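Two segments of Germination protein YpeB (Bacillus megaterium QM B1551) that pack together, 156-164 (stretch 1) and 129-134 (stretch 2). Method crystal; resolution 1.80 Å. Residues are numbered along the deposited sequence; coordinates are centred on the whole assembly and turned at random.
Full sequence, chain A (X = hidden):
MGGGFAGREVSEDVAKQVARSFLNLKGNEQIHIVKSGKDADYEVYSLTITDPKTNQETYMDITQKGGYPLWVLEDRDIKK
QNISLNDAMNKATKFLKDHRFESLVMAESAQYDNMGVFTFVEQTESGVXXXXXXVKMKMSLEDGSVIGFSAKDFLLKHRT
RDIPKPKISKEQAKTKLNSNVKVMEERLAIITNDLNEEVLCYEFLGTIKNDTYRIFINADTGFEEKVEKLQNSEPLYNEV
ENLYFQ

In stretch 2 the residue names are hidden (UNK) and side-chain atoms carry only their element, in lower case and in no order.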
ATOM      1  N   LEU A 156      -2.714   6.921  -8.831  1.00 62.05           N
ATOM      2  CA  LEU A 156      -3.162   6.930 -10.221  1.00 68.00           C
ATOM      3  C   LEU A 156      -4.538   6.288 -10.429  1.00 67.21           C
ATOM      4  O   LEU A 156      -5.328   6.774 -11.238  1.00 74.76           O
ATOM      5  CB  LEU A 156      -2.124   6.238 -11.104  1.00 72.07           C
ATOM      6  CG  LEU A 156      -0.724   6.864 -11.090  1.00 74.53           C
ATOM      7  CD1 LEU A 156       0.273   5.984 -11.833  1.00 71.60           C
ATOM      8  CD2 LEU A 156      -0.746   8.269 -11.676  1.00 77.08           C
ATOM      9  N   LYS A 157      -4.826   5.204  -9.712  1.00 55.69           N
ATOM     10  CA  LYS A 157      -6.136   4.558  -9.810  1.00 48.59           C
ATOM     11  C   LYS A 157      -7.188   5.310  -9.008  1.00 55.43           C
ATOM     12  O   LYS A 157      -8.385   5.037  -9.132  1.00 58.17           O
ATOM     13  CB  LYS A 157      -6.081   3.105  -9.330  1.00 45.19           C
ATOM     14  CG  LYS A 157      -5.468   2.143 -10.329  1.00 49.45           C
ATOM     15  CD  LYS A 157      -5.265   0.751  -9.734  1.00 55.56           C
ATOM     16  CE  LYS A 157      -4.558  -0.157 -10.742  1.00 59.27           C
ATOM     17  NZ  LYS A 157      -4.072  -1.444 -10.158  1.00 61.44           N
ATOM     18  N   HIS A 158      -6.753   6.252  -8.179  1.00 61.24           N
ATOM     19  CA  HIS A 158      -7.703   6.965  -7.343  1.00 69.34           C
ATOM     20  C   HIS A 158      -8.608   7.852  -8.171  1.00 80.15           C
ATOM     21  O   HIS A 158      -8.179   8.465  -9.146  1.00 82.01           O
ATOM     22  CB  HIS A 158      -7.008   7.817  -6.289  1.00 64.34           C
ATOM     23  CG  HIS A 158      -7.956   8.445  -5.320  1.00 76.44           C
ATOM     24  ND1 HIS A 158      -8.622   9.622  -5.586  1.00 83.14           N
ATOM     25  CD2 HIS A 158      -8.380   8.040  -4.101  1.00 80.26           C
ATOM     26  CE1 HIS A 158      -9.404   9.925  -4.564  1.00 83.34           C
ATOM     27  NE2 HIS A 158      -9.275   8.980  -3.649  1.00 83.18           N
ATOM     28  N   ARG A 159      -9.868   7.908  -7.759  1.00 89.92           N
ATOM     29  CA  ARG A 159     -10.855   8.793  -8.351  1.00 93.89           C
ATOM     30  C   ARG A 159     -12.007   8.946  -7.371  1.00 95.95           C
ATOM     31  O   ARG A 159     -12.251   8.059  -6.552  1.00 97.84           O
ATOM     32  CB  ARG A 159     -11.358   8.241  -9.684  1.00 93.43           C
ATOM     33  CG  ARG A 159     -12.264   7.034  -9.531  1.00 93.18           C
ATOM     34  CD  ARG A 159     -12.752   6.518 -10.869  1.00 96.87           C
ATOM     35  NE  ARG A 159     -13.939   5.683 -10.713  1.00 97.06           N
ATOM     36  CZ  ARG A 159     -13.907   4.378 -10.475  1.00 96.00           C
ATOM     37  NH1 ARG A 159     -15.039   3.697 -10.344  1.00 94.39           N
ATOM     38  NH2 ARG A 159     -12.743   3.751 -10.367  1.00 95.87           N
ATOM     39  N   THR A 160     -12.708  10.070  -7.438  1.00 96.28           N
ATOM     40  CA  THR A 160     -13.910  10.221  -6.637  1.00 91.36           C
ATOM     41  C   THR A 160     -14.995   9.306  -7.217  1.00 81.45           C
ATOM     42  O   THR A 160     -15.369   9.397  -8.389  1.00 88.81           O
ATOM     43  CB  THR A 160     -14.386  11.696  -6.561  1.00 84.84           C
ATOM     44  OG1 THR A 160     -15.588  11.775  -5.785  1.00 83.72           O
ATOM     45  CG2 THR A 160     -14.614  12.294  -7.946  1.00 86.12           C
ATOM     46  N   ARG A 161     -15.450   8.381  -6.384  1.00 61.10           N
ATOM     47  CA  ARG A 161     -16.463   7.422  -6.775  1.00 60.31           C
ATOM     48  C   ARG A 161     -17.748   7.765  -6.033  1.00 65.48           C
ATOM     49  O   ARG A 161     -17.699   8.281  -4.914  1.00 64.32           O
ATOM     50  CB  ARG A 161     -16.023   5.995  -6.432  1.00 62.88           C
ATOM     51  CG  ARG A 161     -14.666   5.559  -6.998  1.00 57.89           C
ATOM     52  CD  ARG A 161     -14.082   4.409  -6.170  1.00 50.40           C
ATOM     53  NE  ARG A 161     -13.028   3.667  -6.870  1.00 48.91           N
ATOM     54  CZ  ARG A 161     -11.735   3.978  -6.831  1.00 51.79           C
ATOM     55  NH1 ARG A 161     -10.850   3.239  -7.494  1.00 52.98           N
ATOM     56  NH2 ARG A 161     -11.324   5.028  -6.124  1.00 46.16           N
ATOM     57  N   ASP A 162     -18.902   7.489  -6.630  1.00 70.33           N
ATOM     58  CA  ASP A 162     -20.131   7.554  -5.843  1.00 79.15           C
ATOM     59  C   ASP A 162     -20.574   6.115  -5.638  1.00 78.73           C
ATOM     60  O   ASP A 162     -21.081   5.473  -6.548  1.00 88.91           O
ATOM     61  CB  ASP A 162     -21.230   8.393  -6.505  1.00 85.40           C
ATOM     62  CG  ASP A 162     -22.585   8.220  -5.824  1.00 92.85           C
ATOM     63  OD1 ASP A 162     -22.723   8.637  -4.649  1.00 94.34           O
ATOM     64  OD2 ASP A 162     -23.530   7.718  -6.464  1.00 98.68           O
ATOM     65  N   ILE A 163     -20.369   5.622  -4.425  1.00 58.11           N
ATOM     66  CA  ILE A 163     -20.568   4.221  -4.089  1.00 50.09           C
ATOM     67  C   ILE A 163     -22.043   3.896  -3.873  1.00 54.97           C
ATOM     68  O   ILE A 163     -22.733   4.603  -3.133  1.00 50.76           O
ATOM     69  CB  ILE A 163     -19.732   3.865  -2.843  1.00 47.90           C
ATOM     70  CG1 ILE A 163     -18.254   4.118  -3.158  1.00 51.83           C
ATOM     71  CG2 ILE A 163     -19.988   2.438  -2.378  1.00 44.97           C
ATOM     72  CD1 ILE A 163     -17.360   4.083  -1.973  1.00 41.89           C
ATOM     73  N   PRO A 164     -22.537   2.830  -4.542  1.00 51.03           N
ATOM     74  CA  PRO A 164     -23.958   2.473  -4.500  1.00 55.44           C
ATOM     75  C   PRO A 164     -24.363   1.895  -3.151  1.00 48.92           C
ATOM     76  O   PRO A 164     -23.508   1.480  -2.362  1.00 39.83           O
ATOM     77  CB  PRO A 164     -24.086   1.414  -5.600  1.00 57.02           C
ATOM     78  CG  PRO A 164     -22.745   0.773  -5.634  1.00 64.74           C
ATOM     79  CD  PRO A 164     -21.762   1.884  -5.368  1.00 56.81           C
ATOM     80  N   UNK A 129     -13.532   0.363   2.363  1.00 20.82           N
ATOM     81  CA  UNK A 129     -12.141   0.069   1.977  1.00 21.15           C
ATOM     82  C   UNK A 129     -12.021  -0.101   0.464  1.00 30.40           C
ATOM     83  O   UNK A 129     -12.679  -0.965  -0.117  1.00 28.59           O
ATOM     84  c   UNK A 129     -11.378  -0.882   4.159  1.00 36.48           C
ATOM     85  c   UNK A 129     -10.970  -2.364   7.506  1.00 64.27           C
ATOM     86  c   UNK A 129     -11.201  -2.079   5.058  1.00 48.70           C
ATOM     87  n   UNK A 129     -10.538  -3.611   7.351  1.00 65.65           N
ATOM     88  n   UNK A 129     -11.084  -1.845   8.722  1.00 65.89           N
ATOM     89  n   UNK A 129     -11.287  -1.629   6.447  1.00 53.58           N
ATOM     90  c   UNK A 129     -11.645  -1.187   2.688  1.00 26.93           C
ATOM     91  N   UNK A 130     -11.197   0.726  -0.162  1.00 22.86           N
ATOM     92  CA  UNK A 130     -11.071   0.714  -1.615  1.00 24.26           C
ATOM     93  C   UNK A 130      -9.790  -0.041  -1.962  1.00 22.56           C
ATOM     94  O   UNK A 130      -8.705   0.545  -2.050  1.00 25.01           O
ATOM     95  c   UNK A 130     -11.006   2.086  -3.720  1.00 28.24           C
ATOM     96  c   UNK A 130     -11.004   2.135  -2.211  1.00 23.63           C
ATOM     97  c   UNK A 130     -13.505   2.586  -1.979  1.00 31.81           C
ATOM     98  c   UNK A 130     -12.108   3.041  -1.658  1.00 26.53           C
ATOM     99  N   UNK A 131      -9.913  -1.347  -2.123  1.00 23.23           N
ATOM    100  CA  UNK A 131      -8.729  -2.175  -2.336  1.00 27.05           C
ATOM    101  C   UNK A 131      -7.884  -1.843  -3.588  1.00 28.58           C
ATOM    102  O   UNK A 131      -6.664  -1.978  -3.528  1.00 29.54           O
ATOM    103  c   UNK A 131      -9.270  -4.159  -0.894  1.00 20.24           C
ATOM    104  c   UNK A 131      -9.469  -5.054   1.713  1.00 25.91           C
ATOM    105  c   UNK A 131      -8.233  -4.836  -0.278  1.00 29.12           C
ATOM    106  c   UNK A 131     -10.554  -4.388   1.132  1.00 25.98           C
ATOM    107  o   UNK A 131      -9.532  -5.510   3.006  1.00 30.62           O
ATOM    108  c   UNK A 131      -8.337  -5.284   1.007  1.00 26.19           C
ATOM    109  c   UNK A 131      -9.135  -3.657  -2.317  1.00 28.87           C
ATOM    110  c   UNK A 131     -10.438  -3.950  -0.172  1.00 24.00           C
ATOM    111  N   UNK A 132      -8.499  -1.383  -4.701  1.00 28.82           N
ATOM    112  CA  UNK A 132      -7.671  -0.965  -5.849  1.00 31.92           C
ATOM    113  C   UNK A 132      -6.716   0.203  -5.559  1.00 37.58           C
ATOM    114  O   UNK A 132      -5.672   0.319  -6.201  1.00 34.69           O
ATOM    115  c   UNK A 132      -8.711  -0.539  -6.889  1.00 38.41           C
ATOM    116  c   UNK A 132      -9.937  -1.334  -6.542  1.00 37.97           C
ATOM    117  c   UNK A 132      -9.937  -1.403  -5.050  1.00 30.72           C
ATOM    118  N   UNK A 133      -7.079   1.051  -4.606  1.00 31.28           N
ATOM    119  CA  UNK A 133      -6.317   2.260  -4.294  1.00 31.42           C
ATOM    120  C   UNK A 133      -5.308   1.972  -3.179  1.00 31.70           C
ATOM    121  O   UNK A 133      -5.538   2.292  -2.001  1.00 27.30           O
ATOM    122  c   UNK A 133      -7.271   3.390  -3.897  1.00 31.96           C
ATOM    123  o   UNK A 133      -8.244   3.078  -6.065  1.00 40.13           O
ATOM    124  o   UNK A 133      -8.840   4.867  -4.956  1.00 39.75           O
ATOM    125  c   UNK A 133      -8.182   3.814  -5.054  1.00 39.37           C
ATOM    126  N   UNK A 134      -4.195   1.358  -3.558  1.00 30.88           N
ATOM    127  CA  UNK A 134      -3.304   0.758  -2.569  1.00 29.38           C
ATOM    128  C   UNK A 134      -1.890   1.347  -2.537  1.00 32.44           C
ATOM    129  O   UNK A 134      -1.384   1.908  -3.512  1.00 29.57           O
ATOM    130  o   UNK A 134      -2.587  -1.062  -4.046  1.00 35.84           O
ATOM    131  c   UNK A 134      -3.213  -0.754  -2.807  1.00 32.37           C
TER
HETATM  132  O   HOH W   1      -4.602  -1.866  -7.653  1.00 57.56           O

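Position 129 carries seven side-chain atoms: three carbons in a row, a nitrogen, then a carbon bearing two more nitrogens. The chain is extended and stays out of reach of stretch 1. A guanidinium on a flexible arm is arginine, R129, a long charged residue suited to finding hydrogen-bonding partners elsewhere in the structure.

Position 130 has four carbons and no heteroatom, forked at the first, and CB points toward stretch 1. The one-carbon arm lies over one face of the R161 guanidinium; the two-carbon arm ends near I163 CD1. This is isoleucine, I130, with I130 CG2 3.7 Å from R161 CZ and I130 CD1 4.1 Å from I163 CD1. A branched, apolar side chain suits this buried site, because the flat face of a guanidinium is poorly hydrated and accepts a hydrocarbon neighbour.

At position 131 one carbon leads to a six-carbon ring bearing an oxygen, and the ring reaches nothing on stretch 1. It is tyrosine, Y131, which suits a partly exposed place: the hydroxyl finds a hydrogen-bonding partner elsewhere in the structure.

Three carbons at position 132 close a ring onto the backbone nitrogen. CB of 132 lies 4.4 Å from R161 NH1, and K157 CD comes within 3.6 Å of the backbone O of 132. The closed ring defines proline, P132. With phi at -62°, it fits the type I turn from I130 to position 133, and having no N-H costs the turn nothing here. Water 1 O donates a hydrogen bond to P132 O at 2.8 Å and accepts one from K157 NZ at 2.6 Å.

Position 133 shows two carbons, the second carrying two oxygens. Both oxygens face the R161 guanidinium, and the short carboxylate identifies aspartate, D133. R161 NH1 donates to D133 OD1 at 3.0 Å and R161 NH2 to D133 OD2 at 2.7 Å. The backbone helps hold the acid in place: D133 N donates to I130 O at 3.1 Å, closing the turn.

Position 134 has one carbon and one oxygen and touches nothing on stretch 1: serine, S134. S134 OG lies 6.3 Å from K157 NZ, too far for contact; so short a side chain takes little room at a buried site.

The contact therefore centres on R161. Its guanidinium meets D133 through a two-pronged salt bridge at the edge, near its plane, and I130 covers one face. The turn brings these two residues to the same cation, while the I163–I130 contact extends the apolar patch and the water links K157 to the turn.

Stretch 2 129-134: RIYPDS
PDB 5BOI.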